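Local coordinates for metalloregulator ScaR (Streptococcus gordonii, PDB 3HRS), which probably binds DNA as a homodimeric, manganese-responsive transcriptional repressor of the DtxR/MntR family, at residues 70-78 with 101-110; 121-129 with 155-164. All coordinates share one frame; numbering follows the deposited sequence.

Interaction 1. Residues 70-78 with 101-110; sequences DLYRKHRLI and EHTVSDHFVE. With SO4 (sulfate ion), chain C.
Val109 and the aliphatic part of Lys74 form the centre of this contact, where the axes of the 70-78 and 106-110 helical segments approach to 10.0 Å at closest and cross at 56°. Lys74 holds CG anti to its N (chi1 -156°), which lays the chain across Val109, CG against the CG2 methyl. The chain then bends at chi3 and chi4, passing CD and CE beside the carbonyl of Glu101; NZ stays 4.2 Å from Asp106 OD1, beyond a salt bridge. The other methyl of Val109, CG1, packs against Leu77 CD1 at 3.8 Å, and Ile78 CD1 meets the edge of the Phe108 ring at CE2.

Polar and charged groups close the two flanks. On one, Glu101 stretches out beyond CG and brings OE1 to the edge of the His75 ring, near its plane; the bond from ND1 is nearly straight (164°), although its modelled 2.4 Å length to OE1 is doubtfully short, and the carboxylate is turned well out of the ring plane. A water bridges Leu71 O and, weakly, Glu101 OE2. On the other flank, Arg73 NH2 forms a salt bridge with Glu110 OE2 at 2.6 Å, bent and weak as a hydrogen bond; Asp113 is a second acidic partner of NH2. Leu77 CD1 lies over one face of the Arg73 guanidinium.

Ser105 N-caps the second helix, its OG accepting from Phe108 N. This is helix-helix packing within the metal-binding and dimerisation domain of the DtxR/MntR family, with a His-carboxylate pair on the flank nearest the metal-site residue Asp159.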
loop_
_atom_site.group_PDB
_atom_site.type_symbol
_atom_site.label_atom_id
_atom_site.label_comp_id
_atom_site.label_asym_id
_atom_site.label_seq_id
_atom_site.Cartn_x
_atom_site.Cartn_y
_atom_site.Cartn_z
ATOM N N ASP A 70 -0.766 13.662 -11.277
ATOM C CA ASP A 70 -0.463 12.816 -10.114
ATOM C C ASP A 70 -1.475 11.716 -9.838
ATOM O O ASP A 70 -1.091 10.583 -9.562
ATOM C CB ASP A 70 -0.309 13.641 -8.846
ATOM C CG ASP A 70 1.106 14.099 -8.635
ATOM O OD1 ASP A 70 1.491 14.263 -7.460
ATOM O OD2 ASP A 70 1.838 14.294 -9.628
ATOM N N LEU A 71 -2.758 12.071 -9.841
ATOM C CA LEU A 71 -3.833 11.113 -9.637
ATOM C C LEU A 71 -3.710 9.932 -10.604
ATOM O O LEU A 71 -3.890 8.766 -10.242
ATOM C CB LEU A 71 -5.165 11.793 -9.904
ATOM C CG LEU A 71 -5.656 12.543 -8.691
ATOM C CD1 LEU A 71 -7.000 13.162 -9.017
ATOM C CD2 LEU A 71 -5.724 11.583 -7.489
ATOM N N TYR A 72 -3.417 10.255 -11.853
ATOM C CA TYR A 72 -3.363 9.244 -12.859
ATOM C C TYR A 72 -2.083 8.422 -12.692
ATOM O O TYR A 72 -2.120 7.180 -12.848
ATOM C CB TYR A 72 -3.515 9.872 -14.237
ATOM C CG TYR A 72 -4.959 9.991 -14.691
ATOM C CD1 TYR A 72 -5.604 8.927 -15.292
ATOM C CD2 TYR A 72 -5.659 11.166 -14.551
ATOM C CE1 TYR A 72 -6.910 9.030 -15.722
ATOM C CE2 TYR A 72 -6.971 11.278 -14.979
ATOM C CZ TYR A 72 -7.594 10.209 -15.564
ATOM O OH TYR A 72 -8.905 10.314 -15.992
ATOM N N ARG A 73 -0.970 9.085 -12.342
ATOM C CA ARG A 73 0.264 8.351 -12.003
ATOM C C ARG A 73 -0.004 7.330 -10.918
ATOM O O ARG A 73 0.244 6.125 -11.107
ATOM C CB ARG A 73 1.403 9.253 -11.563
ATOM C CG ARG A 73 2.410 9.506 -12.645
ATOM C CD ARG A 73 3.460 10.517 -12.197
ATOM N NE ARG A 73 4.508 9.938 -11.362
ATOM C CZ ARG A 73 5.498 9.173 -11.819
ATOM N NH1 ARG A 73 5.582 8.843 -13.107
ATOM N NH2 ARG A 73 6.408 8.713 -10.980
ATOM N N LYS A 74 -0.533 7.816 -9.798
ATOM C CA LYS A 74 -0.760 6.983 -8.622
ATOM C C LYS A 74 -1.602 5.780 -9.008
ATOM O O LYS A 74 -1.192 4.619 -8.828
ATOM C CB LYS A 74 -1.448 7.798 -7.535
ATOM C CG LYS A 74 -1.240 7.271 -6.137
ATOM C CD LYS A 74 -2.354 7.707 -5.192
ATOM C CE LYS A 74 -2.022 9.017 -4.463
ATOM N NZ LYS A 74 -2.630 10.214 -5.066
ATOM N N HIS A 75 -2.758 6.072 -9.597
ATOM C CA HIS A 75 -3.731 5.074 -10.006
ATOM C C HIS A 75 -3.234 4.059 -11.050
ATOM O O HIS A 75 -3.463 2.856 -10.908
ATOM C CB HIS A 75 -4.919 5.790 -10.576
ATOM C CG HIS A 75 -5.923 4.877 -11.184
ATOM N ND1 HIS A 75 -6.782 4.116 -10.426
ATOM C CD2 HIS A 75 -6.217 4.611 -12.480
ATOM C CE1 HIS A 75 -7.573 3.431 -11.228
ATOM N NE2 HIS A 75 -7.250 3.709 -12.478
ATOM N N ARG A 76 -2.567 4.544 -12.099
ATOM C CA ARG A 76 -2.020 3.630 -13.087
ATOM C C ARG A 76 -0.758 2.878 -12.616
ATOM O O ARG A 76 -0.563 1.734 -12.976
ATOM C CB ARG A 76 -1.818 4.305 -14.452
ATOM C CG ARG A 76 -3.144 4.621 -15.109
ATOM C CD ARG A 76 -3.103 5.734 -16.167
ATOM N NE ARG A 76 -4.464 5.989 -16.639
ATOM C CZ ARG A 76 -4.785 6.773 -17.666
ATOM N NH1 ARG A 76 -3.845 7.397 -18.369
ATOM N NH2 ARG A 76 -6.062 6.926 -17.994
ATOM N N LEU A 77 0.114 3.487 -11.825
ATOM C CA LEU A 77 1.244 2.694 -11.359
ATOM C C LEU A 77 0.796 1.606 -10.348
ATOM O O LEU A 77 1.262 0.482 -10.405
ATOM C CB LEU A 77 2.370 3.557 -10.816
ATOM C CG LEU A 77 3.143 4.445 -11.793
ATOM C CD1 LEU A 77 3.921 5.557 -11.054
ATOM C CD2 LEU A 77 4.083 3.619 -12.557
ATOM N N ILE A 78 -0.138 1.927 -9.463
ATOM C CA ILE A 78 -0.706 0.912 -8.585
ATOM C C ILE A 78 -1.374 -0.167 -9.445
ATOM O O ILE A 78 -1.269 -1.361 -9.176
ATOM C CB ILE A 78 -1.741 1.497 -7.593
ATOM C CG1 ILE A 78 -1.095 2.512 -6.632
ATOM C CG2 ILE A 78 -2.336 0.422 -6.760
ATOM C CD1 ILE A 78 0.196 2.024 -6.052
ATOM N N GLU A 101 -4.931 3.672 -3.328
ATOM C CA GLU A 101 -4.835 5.004 -3.924
ATOM C C GLU A 101 -5.069 6.114 -2.898
ATOM O O GLU A 101 -4.432 7.163 -2.948
ATOM C CB GLU A 101 -5.835 5.165 -5.066
ATOM C CG GLU A 101 -5.385 4.579 -6.368
ATOM C CD GLU A 101 -6.443 4.701 -7.463
ATOM O OE1 GLU A 101 -6.803 3.662 -8.073
ATOM O OE2 GLU A 101 -6.918 5.832 -7.704
ATOM N N HIS A 102 -5.994 5.886 -1.975
ATOM C CA HIS A 102 -6.366 6.913 -1.005
ATOM C C HIS A 102 -5.441 6.939 0.215
ATOM O O HIS A 102 -5.677 7.672 1.178
ATOM C CB HIS A 102 -7.829 6.728 -0.588
ATOM C CG HIS A 102 -8.804 7.203 -1.622
ATOM N ND1 HIS A 102 -9.941 7.915 -1.305
ATOM C CD2 HIS A 102 -8.792 7.097 -2.972
ATOM C CE1 HIS A 102 -10.597 8.211 -2.412
ATOM N NE2 HIS A 102 -9.920 7.727 -3.439
ATOM N N THR A 103 -4.361 6.173 0.137
ATOM C CA THR A 103 -3.566 5.862 1.298
ATOM C C THR A 103 -2.075 6.013 1.057
ATOM O O THR A 103 -1.388 6.681 1.824
ATOM C CB THR A 103 -3.869 4.438 1.756
ATOM O OG1 THR A 103 -5.147 4.427 2.398
ATOM C CG2 THR A 103 -2.787 3.916 2.720
ATOM N N VAL A 104 -1.554 5.387 0.011
ATOM C CA VAL A 104 -0.121 5.465 -0.214
ATOM C C VAL A 104 0.280 6.896 -0.494
ATOM O O VAL A 104 -0.491 7.677 -1.080
ATOM C CB VAL A 104 0.362 4.567 -1.358
ATOM C CG1 VAL A 104 0.123 3.118 -1.017
ATOM C CG2 VAL A 104 -0.323 4.955 -2.649
ATOM N N SER A 105 1.494 7.216 -0.049
ATOM C CA SER A 105 2.100 8.526 -0.214
ATOM C C SER A 105 2.686 8.726 -1.602
ATOM O O SER A 105 2.971 7.762 -2.316
ATOM C CB SER A 105 3.231 8.676 0.788
ATOM O OG SER A 105 4.386 7.974 0.364
ATOM N N ASP A 106 2.897 9.979 -1.980
ATOM C CA ASP A 106 3.601 10.250 -3.226
ATOM C C ASP A 106 5.024 9.664 -3.293
ATOM O O ASP A 106 5.517 9.336 -4.368
ATOM C CB ASP A 106 3.568 11.734 -3.542
ATOM C CG ASP A 106 2.173 12.200 -3.921
ATOM O OD1 ASP A 106 1.278 11.323 -4.041
ATOM O OD2 ASP A 106 1.972 13.424 -4.103
ATOM N N HIS A 107 5.670 9.497 -2.152
ATOM C CA HIS A 107 7.002 8.910 -2.146
ATOM C C HIS A 107 6.921 7.401 -2.448
ATOM O O HIS A 107 7.823 6.824 -3.076
ATOM C CB HIS A 107 7.693 9.186 -0.802
ATOM C CG HIS A 107 9.004 8.477 -0.622
ATOM N ND1 HIS A 107 9.168 7.432 0.270
ATOM C CD2 HIS A 107 10.221 8.687 -1.181
ATOM C CE1 HIS A 107 10.423 7.016 0.234
ATOM N NE2 HIS A 107 11.085 7.762 -0.636
ATOM N N PHE A 108 5.851 6.763 -1.984
ATOM C CA PHE A 108 5.606 5.373 -2.327
ATOM C C PHE A 108 5.480 5.311 -3.848
ATOM O O PHE A 108 6.116 4.512 -4.511
ATOM C CB PHE A 108 4.317 4.867 -1.658
ATOM C CG PHE A 108 4.023 3.415 -1.923
ATOM C CD1 PHE A 108 4.493 2.420 -1.053
ATOM C CD2 PHE A 108 3.285 3.031 -3.044
ATOM C CE1 PHE A 108 4.225 1.064 -1.290
ATOM C CE2 PHE A 108 3.012 1.672 -3.300
ATOM C CZ PHE A 108 3.479 0.691 -2.423
ATOM N N VAL A 109 4.669 6.194 -4.402
ATOM C CA VAL A 109 4.410 6.145 -5.818
ATOM C C VAL A 109 5.689 6.379 -6.601
ATOM O O VAL A 109 5.937 5.715 -7.594
ATOM C CB VAL A 109 3.284 7.109 -6.209
ATOM C CG1 VAL A 109 3.042 7.091 -7.691
ATOM C CG2 VAL A 109 2.012 6.701 -5.494
ATOM N N GLU A 110 6.538 7.272 -6.134
ATOM C CA GLU A 110 7.791 7.493 -6.848
ATOM C C GLU A 110 8.692 6.269 -6.795
ATOM O O GLU A 110 9.234 5.861 -7.814
ATOM C CB GLU A 110 8.522 8.741 -6.354
ATOM C CG GLU A 110 8.560 9.862 -7.381
ATOM C CD GLU A 110 7.184 10.187 -7.967
ATOM O OE1 GLU A 110 6.180 10.225 -7.218
ATOM O OE2 GLU A 110 7.109 10.421 -9.188
HETATM S S SO4 C . -9.546 5.800 -17.749
HETATM O O1 SO4 C . -9.062 5.237 -19.017
HETATM O O2 SO4 C . -9.665 7.244 -17.918
HETATM O O3 SO4 C . -10.865 5.259 -17.390
HETATM O O4 SO4 C . -8.578 5.501 -16.680
HETATM O O HOH W 1 -5.188 8.657 -7.969
#

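Interaction 2. Residues 121-129 with 155-164; sequences ACPHGGTIP and ARVHDNFDLL. With SO4 (sulfate ion), chain C; SO4 (sulfate ion), chain D.
The type I turn from Cys122 to Gly125 abuts the end of strand 155-157, where His124 O accepts from Val157 N at 3.1 Å, in the carbonyl plane, and also lies near Arg156 CA. Gly125, with phi 88°, brings its CA to 3.5 Å from Ala155 O in a CA-H...O contact.

The His124 ring carries most of the side-chain contact. Leu164 reaches it from the opposite direction and sets CD1 over one face, a CH-pi contact 4.2 Å from the ring centroid, while CD2 touches CE1. Val157 CG2 packs against CB and CD2 of the same histidine. Asp159 OD1 approaches ND1 to 3.3 Å obliquely, with the carboxylate turned 74° from the ring; its OD2 is hydrogen-bonded to His75.

With chi1 at 163°, Arg156 runs CG past His124 O and CD along Gly126 before bending at chi3. A sulfate, probably from the crystallisation liquor, accepts from His158 ND1 and Asp159 N through O3 and, weakly, from Arg156 NH1 through O1.

Cys122, His124 and Asp159, together with Glu79, bind zinc in another structure of this protein; here the site holds no metal, and the contact joins the metal-binding and dimerisation domain to the SH3-like FeoA domain.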
loop_
_atom_site.group_PDB
_atom_site.type_symbol
_atom_site.label_atom_id
_atom_site.label_comp_id
_atom_site.label_asym_id
_atom_site.label_seq_id
_atom_site.Cartn_x
_atom_site.Cartn_y
_atom_site.Cartn_z
ATOM N N ALA A 121 2.824 3.012 -19.658
ATOM C CA ALA A 121 1.406 2.696 -19.796
ATOM C C ALA A 121 0.943 1.590 -18.852
ATOM O O ALA A 121 1.684 0.632 -18.628
ATOM C CB ALA A 121 1.119 2.297 -21.223
ATOM N N CYS A 122 -0.274 1.723 -18.303
ATOM C CA CYS A 122 -0.863 0.664 -17.477
ATOM C C CYS A 122 -1.489 -0.422 -18.382
ATOM O O CYS A 122 -1.641 -0.218 -19.595
ATOM C CB CYS A 122 -1.917 1.214 -16.524
ATOM S SG CYS A 122 -3.399 1.867 -17.322
ATOM N N PRO A 123 -1.862 -1.577 -17.802
ATOM C CA PRO A 123 -2.323 -2.678 -18.669
ATOM C C PRO A 123 -3.548 -2.347 -19.545
ATOM O O PRO A 123 -3.778 -3.067 -20.513
ATOM C CB PRO A 123 -2.652 -3.814 -17.680
ATOM C CG PRO A 123 -1.975 -3.416 -16.385
ATOM C CD PRO A 123 -1.988 -1.910 -16.374
ATOM N N HIS A 124 -4.312 -1.298 -19.251
ATOM C CA HIS A 124 -5.440 -0.983 -20.129
ATOM C C HIS A 124 -5.140 0.064 -21.178
ATOM O O HIS A 124 -6.066 0.615 -21.777
ATOM C CB HIS A 124 -6.665 -0.572 -19.341
ATOM C CG HIS A 124 -7.207 -1.661 -18.483
ATOM N ND1 HIS A 124 -7.221 -1.587 -17.107
ATOM C CD2 HIS A 124 -7.741 -2.862 -18.805
ATOM C CE1 HIS A 124 -7.758 -2.690 -16.618
ATOM N NE2 HIS A 124 -8.086 -3.477 -17.628
ATOM N N GLY A 125 -3.859 0.347 -21.397
ATOM C CA GLY A 125 -3.456 1.235 -22.471
ATOM C C GLY A 125 -3.436 2.701 -22.070
ATOM O O GLY A 125 -2.966 3.583 -22.820
ATOM N N GLY A 126 -3.972 2.966 -20.883
ATOM C CA GLY A 126 -3.854 4.284 -20.300
ATOM C C GLY A 126 -2.388 4.637 -20.174
ATOM O O GLY A 126 -1.557 3.826 -19.692
ATOM N N THR A 127 -2.067 5.855 -20.589
ATOM C CA THR A 127 -0.696 6.343 -20.530
ATOM C C THR A 127 -0.307 6.825 -19.122
ATOM O O THR A 127 -1.165 7.244 -18.350
ATOM C CB THR A 127 -0.484 7.462 -21.536
ATOM O OG1 THR A 127 0.645 8.241 -21.132
ATOM C CG2 THR A 127 -1.690 8.341 -21.538
ATOM N N ILE A 128 0.984 6.731 -18.793
ATOM C CA ILE A 128 1.480 7.057 -17.456
ATOM C C ILE A 128 2.520 8.161 -17.452
ATOM O O ILE A 128 3.711 7.923 -17.633
ATOM C CB ILE A 128 2.155 5.860 -16.784
ATOM C CG1 ILE A 128 1.204 4.689 -16.616
ATOM C CG2 ILE A 128 2.592 6.228 -15.390
ATOM C CD1 ILE A 128 1.902 3.476 -16.000
ATOM N N PRO A 129 2.080 9.377 -17.195
ATOM C CA PRO A 129 2.934 10.565 -17.239
ATOM C C PRO A 129 4.046 10.553 -16.182
ATOM O O PRO A 129 3.853 10.034 -15.094
ATOM C CB PRO A 129 1.937 11.690 -16.939
ATOM C CG PRO A 129 0.875 11.025 -16.149
ATOM C CD PRO A 129 0.699 9.718 -16.845
ATOM N N ALA A 155 -6.549 -0.447 -28.512
ATOM C CA ALA A 155 -5.388 0.101 -27.812
ATOM C C ALA A 155 -5.625 0.497 -26.363
ATOM O O ALA A 155 -4.757 0.272 -25.523
ATOM C CB ALA A 155 -4.778 1.237 -28.587
ATOM N N ARG A 156 -6.781 1.084 -26.060
ATOM C CA ARG A 156 -7.103 1.400 -24.665
ATOM C C ARG A 156 -8.582 1.196 -24.359
ATOM O O ARG A 156 -9.409 1.173 -25.253
ATOM C CB ARG A 156 -6.653 2.823 -24.302
ATOM C CG ARG A 156 -7.283 3.378 -23.041
ATOM C CD ARG A 156 -6.637 4.693 -22.593
ATOM N NE ARG A 156 -7.075 5.861 -23.349
ATOM C CZ ARG A 156 -7.608 6.951 -22.801
ATOM N NH1 ARG A 156 -7.793 7.027 -21.489
ATOM N NH2 ARG A 156 -7.962 7.974 -23.567
ATOM N N VAL A 157 -8.900 1.016 -23.089
ATOM C CA VAL A 157 -10.280 0.936 -22.643
ATOM C C VAL A 157 -10.315 1.706 -21.341
ATOM O O VAL A 157 -9.307 1.815 -20.659
ATOM C CB VAL A 157 -10.713 -0.507 -22.355
ATOM C CG1 VAL A 157 -10.335 -1.410 -23.492
ATOM C CG2 VAL A 157 -10.072 -1.000 -21.078
ATOM N N HIS A 158 -11.464 2.264 -21.001
ATOM C CA HIS A 158 -11.570 3.001 -19.758
ATOM C C HIS A 158 -11.548 2.018 -18.614
ATOM O O HIS A 158 -11.985 0.898 -18.764
ATOM C CB HIS A 158 -12.843 3.863 -19.734
ATOM C CG HIS A 158 -12.637 5.243 -20.275
ATOM N ND1 HIS A 158 -12.199 6.289 -19.490
ATOM C CD2 HIS A 158 -12.776 5.742 -21.526
ATOM C CE1 HIS A 158 -12.090 7.377 -20.234
ATOM N NE2 HIS A 158 -12.431 7.071 -21.473
ATOM N N ASP A 159 -11.043 2.452 -17.470
ATOM C CA ASP A 159 -10.817 1.571 -16.330
ATOM C C ASP A 159 -12.090 0.961 -15.723
ATOM O O ASP A 159 -12.039 -0.102 -15.123
ATOM C CB ASP A 159 -10.028 2.317 -15.254
ATOM C CG ASP A 159 -8.824 1.544 -14.805
ATOM O OD1 ASP A 159 -8.828 0.314 -15.012
ATOM O OD2 ASP A 159 -7.869 2.151 -14.282
ATOM N N ASN A 160 -13.216 1.653 -15.870
ATOM C CA ASN A 160 -14.530 1.210 -15.387
ATOM C C ASN A 160 -14.780 -0.325 -15.181
ATOM O O ASN A 160 -14.769 -1.131 -16.134
ATOM C CB ASN A 160 -15.599 1.823 -16.300
ATOM C CG ASN A 160 -16.996 1.648 -15.765
ATOM O OD1 ASN A 160 -17.195 1.450 -14.563
ATOM N ND2 ASN A 160 -17.982 1.723 -16.656
ATOM N N PHE A 161 -15.047 -0.710 -13.934
ATOM C CA PHE A 161 -15.195 -2.117 -13.571
ATOM C C PHE A 161 -16.347 -2.809 -14.295
ATOM O O PHE A 161 -16.318 -4.033 -14.535
ATOM C CB PHE A 161 -15.367 -2.278 -12.050
ATOM C CG PHE A 161 -15.748 -3.675 -11.633
ATOM C CD1 PHE A 161 -14.929 -4.749 -11.933
ATOM C CD2 PHE A 161 -16.931 -3.914 -10.958
ATOM C CE1 PHE A 161 -15.285 -6.038 -11.567
ATOM C CE2 PHE A 161 -17.288 -5.195 -10.590
ATOM C CZ PHE A 161 -16.463 -6.261 -10.896
ATOM N N ASP A 162 -17.378 -2.037 -14.615
ATOM C CA ASP A 162 -18.514 -2.616 -15.301
ATOM C C ASP A 162 -18.157 -2.780 -16.767
ATOM O O ASP A 162 -18.487 -3.786 -17.395
ATOM C CB ASP A 162 -19.766 -1.764 -15.105
ATOM C CG ASP A 162 -20.496 -2.094 -13.810
ATOM O OD1 ASP A 162 -21.460 -1.370 -13.470
ATOM O OD2 ASP A 162 -20.104 -3.078 -13.136
ATOM N N LEU A 163 -17.442 -1.800 -17.300
ATOM C CA LEU A 163 -16.994 -1.880 -18.676
ATOM C C LEU A 163 -16.050 -3.054 -18.839
ATOM O O LEU A 163 -16.217 -3.844 -19.765
ATOM C CB LEU A 163 -16.303 -0.589 -19.093
ATOM C CG LEU A 163 -15.762 -0.556 -20.512
ATOM C CD1 LEU A 163 -16.906 -0.704 -21.465
ATOM C CD2 LEU A 163 -15.016 0.749 -20.773
ATOM N N LEU A 164 -15.067 -3.180 -17.944
ATOM C CA LEU A 164 -14.121 -4.278 -18.062
ATOM C C LEU A 164 -14.880 -5.594 -18.080
ATOM O O LEU A 164 -14.651 -6.445 -18.951
ATOM C CB LEU A 164 -13.091 -4.264 -16.935
ATOM C CG LEU A 164 -11.731 -3.576 -17.148
ATOM C CD1 LEU A 164 -11.720 -2.571 -18.273
ATOM C CD2 LEU A 164 -11.309 -2.881 -15.882
HETATM S S SO4 C . -9.546 5.800 -17.749
HETATM O O1 SO4 C . -9.062 5.237 -19.017
HETATM O O2 SO4 C . -9.665 7.244 -17.918
HETATM O O3 SO4 C . -10.865 5.259 -17.390
HETATM O O4 SO4 C . -8.578 5.501 -16.680
HETATM S S SO4 D . -14.753 1.508 -10.781
HETATM O O1 SO4 D . -14.757 1.672 -9.330
HETATM O O2 SO4 D . -14.103 0.237 -11.090
HETATM O O3 SO4 D . -16.132 1.541 -11.272
HETATM O O4 SO4 D . -13.993 2.590 -11.408
#

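Interactions 1 and 2 have centres 16 Å apart and meet through His75 and Arg76 of helix 62-84, which reach segments 155-164 and 121-129. The most direct connection is His75 NE2 to Asp159 OD2, 2.5 Å and probably a hydrogen bond, so the histidine links Glu101 of interaction 1 to a zinc ligand of interaction 2. The next residue, Arg76, probably bonds Thr127 O through NH1 at 2.7 Å, within the metal-binding and dimerisation domain. Arg76 NH2 donates to the sulfate that both contacts touch; this ion and His75-Asp159 bridge to the FeoA domain. In this apo form interaction 2 contains three of the zinc ligands, and interaction 1 borders the unoccupied site through His75.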